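Profilin II (Acanthamoeba castellanii, PDB 1F2K) binds monomeric actin in a 1:1 complex, hindering or promoting its polymerisation according to concentration, and also binds PIP2. Local coordinates at residues A[69-73]-A[74-78]. Residues are numbered along the deposited sequence; the frame is centred on the assembly and turned at random.
Sequences TIRAD and DRSVY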
loop_
_atom_site.group_PDB
_atom_site.type_symbol
_atom_site.label_atom_id
_atom_site.label_comp_id
_atom_site.label_asym_id
_atom_site.label_seq_id
_atom_site.Cartn_x
_atom_site.Cartn_y
_atom_site.Cartn_z
ATOM N N THR A 69 7.898 -0.159 -10.274
ATOM C CA THR A 69 8.482 -0.839 -9.137
ATOM C C THR A 69 9.878 -0.366 -8.728
ATOM O O THR A 69 10.845 -0.555 -9.472
ATOM C CB THR A 69 8.511 -2.319 -9.439
ATOM O OG1 THR A 69 7.264 -2.679 -10.036
ATOM C CG2 THR A 69 8.742 -3.154 -8.173
ATOM N N ILE A 70 9.982 0.250 -7.551
ATOM C CA ILE A 70 11.277 0.696 -7.047
ATOM C C ILE A 70 11.789 -0.398 -6.137
ATOM O O ILE A 70 12.959 -0.775 -6.215
ATOM C CB ILE A 70 11.217 1.882 -6.105
ATOM C CG1 ILE A 70 10.386 3.002 -6.665
ATOM C CG2 ILE A 70 12.605 2.400 -5.864
ATOM C CD1 ILE A 70 10.250 4.101 -5.604
ATOM N N ARG A 71 10.916 -0.858 -5.230
ATOM C CA ARG A 71 11.279 -1.898 -4.270
ATOM C C ARG A 71 10.352 -3.098 -4.373
ATOM O O ARG A 71 9.168 -2.928 -4.623
ATOM C CB ARG A 71 11.216 -1.375 -2.828
ATOM C CG ARG A 71 11.639 -2.449 -1.822
ATOM C CD ARG A 71 11.172 -2.258 -0.397
ATOM N NE ARG A 71 11.887 -1.225 0.343
ATOM C CZ ARG A 71 12.334 -1.343 1.599
ATOM N NH1 ARG A 71 12.156 -2.453 2.285
ATOM N NH2 ARG A 71 12.966 -0.333 2.185
ATOM N N ALA A 72 10.880 -4.316 -4.203
ATOM C CA ALA A 72 10.003 -5.480 -4.222
ATOM C C ALA A 72 10.583 -6.696 -3.499
ATOM O O ALA A 72 11.403 -7.416 -4.050
ATOM C CB ALA A 72 9.627 -5.841 -5.646
ATOM N N ASP A 73 10.178 -6.919 -2.248
ATOM C CA ASP A 73 10.654 -8.091 -1.519
ATOM C C ASP A 73 9.490 -8.879 -0.928
ATOM O O ASP A 73 8.349 -8.704 -1.344
ATOM C CB ASP A 73 11.653 -7.707 -0.442
ATOM C CG ASP A 73 11.148 -6.626 0.444
ATOM O OD1 ASP A 73 10.171 -6.847 1.225
ATOM O OD2 ASP A 73 11.748 -5.544 0.331
ATOM N N ASP A 74 9.743 -9.755 0.027
ATOM C CA ASP A 74 8.620 -10.526 0.522
ATOM C C ASP A 74 7.803 -9.840 1.573
ATOM O O ASP A 74 6.876 -10.426 2.125
ATOM C CB ASP A 74 9.040 -11.946 0.974
ATOM C CG ASP A 74 10.188 -11.947 1.948
ATOM O OD1 ASP A 74 11.223 -11.297 1.643
ATOM O OD2 ASP A 74 10.057 -12.608 3.016
ATOM N N ARG A 75 8.126 -8.578 1.825
ATOM C CA ARG A 75 7.376 -7.791 2.797
ATOM C C ARG A 75 6.896 -6.472 2.207
ATOM O O ARG A 75 5.770 -6.045 2.475
ATOM C CB ARG A 75 8.210 -7.512 4.049
ATOM C CG ARG A 75 7.634 -6.422 4.903
ATOM C CD ARG A 75 8.265 -6.347 6.294
ATOM N NE ARG A 75 8.020 -5.034 6.875
ATOM C CZ ARG A 75 7.739 -4.828 8.142
ATOM N NH1 ARG A 75 7.649 -5.847 9.000
ATOM N NH2 ARG A 75 7.572 -3.589 8.564
ATOM N N SER A 76 7.740 -5.847 1.377
ATOM C CA SER A 76 7.396 -4.544 0.811
ATOM C C SER A 76 7.408 -4.387 -0.704
ATOM O O SER A 76 8.197 -5.000 -1.427
ATOM C CB SER A 76 8.320 -3.496 1.434
ATOM O OG SER A 76 8.452 -3.681 2.853
ATOM N N VAL A 77 6.498 -3.571 -1.200
ATOM C CA VAL A 77 6.470 -3.295 -2.619
ATOM C C VAL A 77 6.126 -1.806 -2.710
ATOM O O VAL A 77 5.103 -1.343 -2.196
ATOM C CB VAL A 77 5.452 -4.132 -3.368
ATOM C CG1 VAL A 77 5.335 -3.611 -4.761
ATOM C CG2 VAL A 77 5.882 -5.596 -3.442
ATOM N N TYR A 78 7.038 -1.060 -3.319
ATOM C CA TYR A 78 6.921 0.374 -3.471
ATOM C C TYR A 78 6.950 0.713 -4.935
ATOM O O TYR A 78 7.765 0.175 -5.683
ATOM C CB TYR A 78 8.116 1.086 -2.853
ATOM C CG TYR A 78 8.319 1.047 -1.364
ATOM C CD1 TYR A 78 7.510 0.298 -0.505
ATOM C CD2 TYR A 78 9.379 1.715 -0.815
ATOM C CE1 TYR A 78 7.788 0.231 0.900
ATOM C CE2 TYR A 78 9.660 1.656 0.551
ATOM C CZ TYR A 78 8.876 0.920 1.410
ATOM O OH TYR A 78 9.246 0.880 2.760
HETATM O O HOH W 1 10.648 -4.836 3.072
#
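The beta hairpin of strands 65-72 and 76-81 turns through Asp73, Asp74 and Arg75, and the Asp73 carboxylate holds the tip together, while Arg71 and Tyr78 pack over one face of its arms. Asp73 OD1 takes two backbone N-H groups from the returning chain: Arg75 N, at 2.7 Å, reaches its anti lone pair, whereas Ser76 N, at 2.6 Å, comes from above the carboxylate plane. With CG set between the backbone N and the carbonyl carbon (chi1 51°), the side chain folds back inside the turn, and the OD1 to Arg75 N bond closes an Asx turn. Asp73 N closes the same loop with a bond of 2.9 Å to Ser76 O. A water adds a third donor to Asp73 OD1 at 2.8 Å; it also contacts Ser76 OG and weakly accepts from Arg71 NH1, whose salt bridge to Asp73 OD2 is long.

Further along, Arg71 pairs with Tyr78 through Tyr78 N to Arg71 O, 3.1 Å. Tyr78 O receives Ile70 N at 2.9 Å and, more weakly, Arg71 N, which makes this a classic beta bulge just where the chain turns a corner. Arg71 CG lies anti to its own N (chi1 -178°), sending the side chain alongside the tyrosine: CD sits 4.2 Å above the ring centroid in a CH-pi contact, and NE follows above the ring, nearer its rim. The guanidinium is tilted 33° to the ring.

Beyond the hairpin, Glu114 of helix 106-121 accepts hydrogen bonds from Ser76 OG and Tyr78 OH, and it shares Arg75 with Asp118, near the actin-binding Lys115. On the other face, Ala72 and Val77 pack against helix 53-58, with Val77 also touching helix 39-50. Beside strand 76-81, strand 84-90 continues the sheet through backbone hydrogen bonds of Arg75 with Lys90 and Val77 with Thr88.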